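Local structure of precorrin-6y methyltransferase/putative decarboxylase (1L3C) at residues P16-V21 and I161-A166; G46-L51 and M73-H78. The protein probably methylates C-15 of cobalt-precorrin-6B with S-adenosyl-L-methionine and then decarboxylates at C-12 to form cobalt-precorrin-7 in anaerobic cobalamin biosynthesis. One frame throughout, in Å; residues are numbered along the deposited sequence.

Contact 1: residues P16-V21 and I161-A166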
ATOM      1  N   PRO A  16       3.466  11.388  16.972  1.00 35.96           N
ATOM      2  CA  PRO A  16       4.786  10.807  16.725  1.00 37.56           C
ATOM      3  C   PRO A  16       4.828  10.060  15.402  1.00 38.84           C
ATOM      4  O   PRO A  16       3.793   9.700  14.836  1.00 38.15           O
ATOM      5  CB  PRO A  16       4.958   9.806  17.877  1.00 36.56           C
ATOM      6  CG  PRO A  16       3.636   9.837  18.654  1.00 39.01           C
ATOM      7  CD  PRO A  16       2.631  10.477  17.754  1.00 35.01           C
ATOM      8  N   THR A  17       6.040   9.877  14.896  1.00 37.34           N
ATOM      9  CA  THR A  17       6.265   9.117  13.690  1.00 33.48           C
ATOM     10  C   THR A  17       5.713   7.733  14.041  1.00 33.41           C
ATOM     11  O   THR A  17       5.885   7.265  15.174  1.00 34.51           O
ATOM     12  CB  THR A  17       7.782   8.994  13.431  1.00 36.22           C
ATOM     13  OG1 THR A  17       8.405  10.279  13.575  1.00 40.07           O
ATOM     14  CG2 THR A  17       8.040   8.487  12.049  1.00 40.73           C
ATOM     15  N   ALA A  18       4.975   7.120  13.126  1.00 30.59           N
ATOM     16  CA  ALA A  18       4.428   5.791  13.355  1.00 25.38           C
ATOM     17  C   ALA A  18       5.551   4.855  13.807  1.00 28.52           C
ATOM     18  O   ALA A  18       6.659   4.879  13.262  1.00 28.74           O
ATOM     19  CB  ALA A  18       3.783   5.263  12.084  1.00 27.86           C
HETATM   20  N   MSE A  19       5.247   4.017  14.791  1.00 29.88           N
HETATM   21  CA  MSE A  19       6.208   3.087  15.347  1.00 30.06           C
HETATM   22  C   MSE A  19       6.929   2.261  14.306  1.00 28.11           C
HETATM   23  O   MSE A  19       8.129   2.050  14.406  1.00 28.22           O
HETATM   24  CB  MSE A  19       5.517   2.158  16.321  1.00 40.93           C
HETATM   25  CG  MSE A  19       6.462   1.454  17.261  1.00 58.78           C
HETATM   26 SE   MSE A  19       5.650  -0.187  17.811  1.00 83.11          SE
HETATM   27  CE  MSE A  19       5.633  -0.005  19.730  1.00 76.24           C
ATOM     28  N   GLU A  20       6.192   1.786  13.308  1.00 24.29           N
ATOM     29  CA  GLU A  20       6.772   0.953  12.245  1.00 27.90           C
ATOM     30  C   GLU A  20       7.862   1.710  11.462  1.00 30.08           C
ATOM     31  O   GLU A  20       8.837   1.103  11.014  1.00 32.94           O
ATOM     32  CB  GLU A  20       5.683   0.413  11.294  1.00 23.85           C
ATOM     33  CG  GLU A  20       4.635  -0.511  11.923  1.00 23.11           C
ATOM     34  CD  GLU A  20       3.505   0.194  12.711  1.00 30.07           C
ATOM     35  OE1 GLU A  20       3.412   1.450  12.743  1.00 24.08           O
ATOM     36  OE2 GLU A  20       2.684  -0.547  13.299  1.00 35.12           O
ATOM     37  N   VAL A  21       7.708   3.030  11.333  1.00 24.08           N
ATOM     38  CA  VAL A  21       8.688   3.862  10.649  1.00 22.59           C
ATOM     39  C   VAL A  21       9.900   4.060  11.549  1.00 21.78           C
ATOM     40  O   VAL A  21      11.035   3.926  11.100  1.00 27.73           O
ATOM     41  CB  VAL A  21       8.093   5.239  10.294  1.00 26.10           C
ATOM     42  CG1 VAL A  21       9.157   6.185   9.693  1.00 23.56           C
ATOM     43  CG2 VAL A  21       6.974   5.050   9.315  1.00 28.09           C
ATOM     44  N   ILE A 161       1.432   1.405   5.863  1.00 23.80           N
ATOM     45  CA  ILE A 161       1.084   0.595   7.019  1.00 25.18           C
ATOM     46  C   ILE A 161      -0.404   0.633   7.330  1.00 26.42           C
ATOM     47  O   ILE A 161      -1.040   1.682   7.223  1.00 28.58           O
ATOM     48  CB  ILE A 161       1.809   1.117   8.265  1.00 22.90           C
ATOM     49  CG1 ILE A 161       3.296   1.278   7.968  1.00 28.27           C
ATOM     50  CG2 ILE A 161       1.577   0.195   9.434  1.00 24.98           C
ATOM     51  CD1 ILE A 161       3.923   2.409   8.755  1.00 28.28           C
ATOM     52  N   ALA A 162      -0.953  -0.518   7.697  1.00 19.92           N
ATOM     53  CA  ALA A 162      -2.343  -0.607   8.080  1.00 18.80           C
ATOM     54  C   ALA A 162      -2.318  -1.434   9.367  1.00 23.78           C
ATOM     55  O   ALA A 162      -1.573  -2.414   9.473  1.00 21.71           O
ATOM     56  CB  ALA A 162      -3.164  -1.300   7.019  1.00 16.91           C
ATOM     57  N   ARG A 163      -3.071  -0.978  10.364  1.00 25.42           N
ATOM     58  CA  ARG A 163      -3.158  -1.635  11.658  1.00 21.65           C
ATOM     59  C   ARG A 163      -4.612  -2.029  11.837  1.00 21.55           C
ATOM     60  O   ARG A 163      -5.501  -1.351  11.359  1.00 24.78           O
ATOM     61  CB  ARG A 163      -2.741  -0.676  12.791  1.00 19.55           C
ATOM     62  CG  ARG A 163      -1.314  -0.132  12.709  1.00 21.79           C
ATOM     63  CD  ARG A 163      -1.046   0.797  13.864  1.00 29.89           C
ATOM     64  NE  ARG A 163       0.235   1.482  13.741  1.00 42.93           N
ATOM     65  CZ  ARG A 163       0.475   2.720  14.179  1.00 48.58           C
ATOM     66  NH1 ARG A 163      -0.475   3.437  14.779  1.00 46.39           N
ATOM     67  NH2 ARG A 163       1.679   3.246  14.021  1.00 49.20           N
ATOM     68  N   GLY A 164      -4.866  -3.148  12.487  1.00 20.98           N
ATOM     69  CA  GLY A 164      -6.239  -3.545  12.693  1.00 25.17           C
ATOM     70  C   GLY A 164      -6.846  -2.840  13.900  1.00 26.61           C
ATOM     71  O   GLY A 164      -6.155  -2.605  14.885  1.00 28.94           O
ATOM     72  N   ARG A 165      -8.099  -2.419  13.794  1.00 27.73           N
ATOM     73  CA  ARG A 165      -8.793  -1.779  14.908  1.00 29.91           C
ATOM     74  C   ARG A 165      -9.935  -2.725  15.258  1.00 32.03           C
ATOM     75  O   ARG A 165     -10.736  -3.104  14.410  1.00 30.40           O
ATOM     76  CB  ARG A 165      -9.360  -0.409  14.546  1.00 29.40           C
ATOM     77  CG  ARG A 165     -10.138   0.215  15.701  1.00 37.94           C
ATOM     78  CD  ARG A 165     -10.843   1.473  15.306  1.00 49.52           C
ATOM     79  NE  ARG A 165      -9.924   2.558  14.993  1.00 65.79           N
ATOM     80  CZ  ARG A 165     -10.171   3.529  14.110  1.00 72.85           C
ATOM     81  NH1 ARG A 165     -11.310   3.568  13.426  1.00 73.69           N
ATOM     82  NH2 ARG A 165      -9.303   4.515  13.967  1.00 72.44           N
ATOM     83  N   ALA A 166      -9.935  -3.203  16.493  1.00 37.29           N
ATOM     84  CA  ALA A 166     -10.974  -4.107  16.962  1.00 37.52           C
ATOM     85  C   ALA A 166     -12.305  -3.381  17.125  1.00 39.09           C
ATOM     86  O   ALA A 166     -12.422  -2.424  17.887  1.00 42.24           O
ATOM     87  CB  ALA A 166     -10.552  -4.716  18.264  1.00 29.39           C
TER
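At the first turn of helix 19-29, a side-on salt bridge ties Glu20 to Arg163 on strand 154-166, the outermost strand of the sheet within the chain. Arg163 NH2 reaches Glu20 OE1 at 2.8 Å with a nearly straight bond (166°); OE1 lies in the guanidinium plane and accepts through its syn lone pair. Arg163 NE meets Glu20 OE2, also on the syn side, at 3.2 Å, tilted somewhat out of both planes. Carboxylate and guanidinium are thus nearly coplanar, 29° apart. The arginine, extended from CG to NE, can do this because the glutamate chain bends at chi2 (79°), bringing its carboxylate up to the NE and NH2 edge of the guanidinium. Ala18, the N-cap residue, rests its CB 3.5 Å from Arg163 NH2, which also forms a salt bridge with Asp4.

In the class I, Rossmann-like methyltransferase fold, an antiparallel hairpin follows the parallel strands of the sheet; here its strand 154-166 pairs with 171-184 and, through Ile161 to Arg163, with an antiparallel strand of a second subunit, so the sheet runs on across that subunit interface. Beside the ion pair, Ile161 CD1 packs on Glu20 CB at 3.7 Å and on Val21 CG2 at 4.1 Å, adding apolar contact between helix and strand. Replacing Arg163 by a leucine would probably leave the carboxylate of the buried Glu20 without this charged mate and free to turn. Segment 16-21 also carries Thr17, which binds S-adenosyl-L-methionine, two residues ahead of the helix start at Met19.

Contact 2: residues G46-L51 and M73-H78; sequences GVTLEL and MNLQRH
Thr48 and Leu49, on the helix that follows the glycine-rich S-adenosyl-L-methionine loop, carry the packing against helix 65-77. Gly46, the last glycine of what looks like a Rossmann-type GxGxxG pattern, starts this helix. Next along it, Thr48 touches the neighbour lightly, its CG2 lying 4.3 Å from Leu75 CD2, while its OG1 is hydrogen-bonded to Asp39. Leu49 does most of the work by dividing its two methyls. CD2 meets Leu75 CD2 at 3.5 Å, the two leucines sliding past each other in opposite directions, and also lies 4.1 Å from Asn74 CB. CD1 sits 3.9 Å from His78 CB, the two side chains crossing at about a right angle. An off-rotamer chi1 of -97° swings the end of Leu49 nearer to the second helix than its CB direction alone would. Asn74 turns its amide elsewhere, to Ile8 N and Thr44 O, the latter a residue of the cofactor loop. The helix segments run 36° from parallel, 9.9 Å apart at closest approach. Around them, Thr48 leans on Val58 and Ala60 of strand 57-62, whereas Val47 and Leu51 face helix 19-29 and strand 36-40.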
ATOM      1  N   GLY A  46       9.591  11.201  18.974  1.00 34.92           N
ATOM      2  CA  GLY A  46       9.653   9.774  18.686  1.00 33.06           C
ATOM      3  C   GLY A  46      11.037   9.231  18.404  1.00 28.99           C
ATOM      4  O   GLY A  46      11.500   8.312  19.070  1.00 29.31           O
ATOM      5  N   VAL A  47      11.697   9.814  17.414  1.00 30.75           N
ATOM      6  CA  VAL A  47      13.035   9.398  17.025  1.00 32.12           C
ATOM      7  C   VAL A  47      14.055   9.740  18.107  1.00 33.52           C
ATOM      8  O   VAL A  47      14.989   8.977  18.348  1.00 37.52           O
ATOM      9  CB  VAL A  47      13.471  10.076  15.695  1.00 32.71           C
ATOM     10  CG1 VAL A  47      14.895   9.674  15.335  1.00 29.43           C
ATOM     11  CG2 VAL A  47      12.519   9.696  14.567  1.00 32.00           C
ATOM     12  N   THR A  48      13.879  10.885  18.759  1.00 32.20           N
ATOM     13  CA  THR A  48      14.804  11.303  19.803  1.00 31.58           C
ATOM     14  C   THR A  48      14.845  10.273  20.935  1.00 30.55           C
ATOM     15  O   THR A  48      15.931   9.896  21.381  1.00 33.00           O
ATOM     16  CB  THR A  48      14.439  12.718  20.356  1.00 30.32           C
ATOM     17  OG1 THR A  48      14.530  13.684  19.301  1.00 29.19           O
ATOM     18  CG2 THR A  48      15.399  13.136  21.438  1.00 27.50           C
ATOM     19  N   LEU A  49      13.670   9.779  21.335  1.00 30.81           N
ATOM     20  CA  LEU A  49      13.527   8.794  22.416  1.00 31.04           C
ATOM     21  C   LEU A  49      14.261   7.522  22.093  1.00 31.74           C
ATOM     22  O   LEU A  49      14.986   6.982  22.930  1.00 38.22           O
ATOM     23  CB  LEU A  49      12.064   8.433  22.630  1.00 32.77           C
ATOM     24  CG  LEU A  49      11.233   9.103  23.712  1.00 38.04           C
ATOM     25  CD1 LEU A  49      11.577   8.497  25.042  1.00 43.15           C
ATOM     26  CD2 LEU A  49      11.447  10.606  23.716  1.00 40.76           C
ATOM     27  N   GLU A  50      14.037   7.020  20.889  1.00 28.07           N
ATOM     28  CA  GLU A  50      14.684   5.790  20.459  1.00 31.23           C
ATOM     29  C   GLU A  50      16.193   5.934  20.373  1.00 25.50           C
ATOM     30  O   GLU A  50      16.921   5.074  20.822  1.00 32.01           O
ATOM     31  CB  GLU A  50      14.106   5.313  19.126  1.00 35.34           C
ATOM     32  CG  GLU A  50      12.563   5.230  19.081  1.00 54.21           C
ATOM     33  CD  GLU A  50      11.930   4.371  20.198  1.00 64.16           C
ATOM     34  OE1 GLU A  50      12.571   3.392  20.655  1.00 68.54           O
ATOM     35  OE2 GLU A  50      10.778   4.671  20.605  1.00 66.15           O
ATOM     36  N   LEU A  51      16.671   7.042  19.836  1.00 30.19           N
ATOM     37  CA  LEU A  51      18.110   7.256  19.733  1.00 31.75           C
ATOM     38  C   LEU A  51      18.735   7.411  21.111  1.00 35.04           C
ATOM     39  O   LEU A  51      19.824   6.873  21.367  1.00 35.30           O
ATOM     40  CB  LEU A  51      18.412   8.507  18.923  1.00 28.24           C
ATOM     41  CG  LEU A  51      18.270   8.398  17.417  1.00 29.22           C
ATOM     42  CD1 LEU A  51      18.323   9.794  16.814  1.00 30.04           C
ATOM     43  CD2 LEU A  51      19.372   7.511  16.864  1.00 27.19           C
HETATM   44  N   MSE A  73       9.089  16.504  27.576  1.00 36.26           N
HETATM   45  CA  MSE A  73       8.150  15.735  28.397  1.00 41.53           C
HETATM   46  C   MSE A  73       8.193  14.253  28.181  1.00 41.19           C
HETATM   47  O   MSE A  73       8.167  13.474  29.140  1.00 45.05           O
HETATM   48  CB  MSE A  73       6.742  16.175  28.135  1.00 49.44           C
HETATM   49  CG  MSE A  73       6.437  17.501  28.730  1.00 67.77           C
HETATM   50 SE   MSE A  73       4.576  17.855  28.537  1.00 89.55          SE
HETATM   51  CE  MSE A  73       4.619  19.109  27.103  1.00 72.03           C
ATOM     52  N   ASN A  74       8.181  13.856  26.915  1.00 37.19           N
ATOM     53  CA  ASN A  74       8.246  12.437  26.598  1.00 38.37           C
ATOM     54  C   ASN A  74       9.567  11.813  27.072  1.00 34.29           C
ATOM     55  O   ASN A  74       9.589  10.685  27.549  1.00 36.89           O
ATOM     56  CB  ASN A  74       7.958  12.204  25.110  1.00 33.19           C
ATOM     57  CG  ASN A  74       6.468  12.356  24.786  1.00 36.14           C
ATOM     58  OD1 ASN A  74       5.620  11.752  25.458  1.00 37.86           O
ATOM     59  ND2 ASN A  74       6.138  13.199  23.810  1.00 28.73           N
ATOM     60  N   LEU A  75      10.644  12.586  27.021  1.00 32.48           N
ATOM     61  CA  LEU A  75      11.920  12.110  27.490  1.00 30.71           C
ATOM     62  C   LEU A  75      11.809  11.781  28.968  1.00 33.45           C
ATOM     63  O   LEU A  75      12.192  10.693  29.394  1.00 38.60           O
ATOM     64  CB  LEU A  75      12.978  13.171  27.275  1.00 28.40           C
ATOM     65  CG  LEU A  75      13.516  13.291  25.856  1.00 27.28           C
ATOM     66  CD1 LEU A  75      14.466  14.504  25.809  1.00 29.42           C
ATOM     67  CD2 LEU A  75      14.240  11.971  25.422  1.00 23.00           C
ATOM     68  N   GLN A  76      11.245  12.704  29.742  1.00 40.42           N
ATOM     69  CA  GLN A  76      11.088  12.509  31.188  1.00 46.99           C
ATOM     70  C   GLN A  76      10.231  11.327  31.571  1.00 44.73           C
ATOM     71  O   GLN A  76      10.607  10.547  32.454  1.00 46.87           O
ATOM     72  CB  GLN A  76      10.480  13.730  31.836  1.00 54.59           C
ATOM     73  CG  GLN A  76      11.356  14.918  31.801  1.00 68.40           C
ATOM     74  CD  GLN A  76      10.646  16.113  32.334  1.00 75.11           C
ATOM     75  OE1 GLN A  76       9.824  15.994  33.249  1.00 69.70           O
ATOM     76  NE2 GLN A  76      10.915  17.279  31.742  1.00 79.44           N
ATOM     77  N   ARG A  77       9.073  11.205  30.932  1.00 39.61           N
ATOM     78  CA  ARG A  77       8.162  10.110  31.230  1.00 44.03           C
ATOM     79  C   ARG A  77       8.765   8.733  31.037  1.00 45.77           C
ATOM     80  O   ARG A  77       8.239   7.748  31.548  1.00 49.66           O
ATOM     81  CB  ARG A  77       6.907  10.201  30.381  1.00 48.46           C
ATOM     82  CG  ARG A  77       6.339  11.581  30.278  1.00 63.21           C
ATOM     83  CD  ARG A  77       6.258  12.262  31.635  1.00 75.10           C
ATOM     84  NE  ARG A  77       6.076  13.707  31.502  1.00 82.68           N
ATOM     85  CZ  ARG A  77       5.390  14.462  32.359  1.00 85.96           C
ATOM     86  NH1 ARG A  77       4.810  13.920  33.429  1.00 88.91           N
ATOM     87  NH2 ARG A  77       5.277  15.764  32.136  1.00 83.23           N
ATOM     88  N   HIS A  78       9.843   8.649  30.271  1.00 44.22           N
ATOM     89  CA  HIS A  78      10.477   7.365  30.029  1.00 45.71           C
ATOM     90  C   HIS A  78      11.878   7.306  30.619  1.00 49.57           C
ATOM     91  O   HIS A  78      12.631   6.378  30.323  1.00 56.61           O
ATOM     92  CB  HIS A  78      10.462   7.032  28.521  1.00 46.63           C
ATOM     93  CG  HIS A  78       9.074   6.997  27.922  1.00 52.23           C
ATOM     94  ND1 HIS A  78       8.252   5.885  27.999  1.00 51.02           N
ATOM     95  CD2 HIS A  78       8.346   7.949  27.285  1.00 48.40           C
ATOM     96  CE1 HIS A  78       7.079   6.158  27.436  1.00 45.69           C
ATOM     97  NE2 HIS A  78       7.112   7.407  26.996  1.00 44.20           N
TER

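From the N terminus, the chain first passes through 16-21, which enters helix 19-29, and then runs through the Rossmann-like core before 161-166 returns to it, closing contact 1 as a long loop of 139 intervening residues. Contact 2 is nested inside that loop and closes a much shorter one: from helix 46-52 through strand 57-62 to helix 65-77. The outer contact joins the N-terminal helix to the late strand 154-166; the inner one joins two successive helices of the Rossmann-like part, the first following the glycine-rich loop. Their centres lie about 18 Å apart, yet they meet where Thr17 OG1 approaches Val47 CG2 at 4.3 Å.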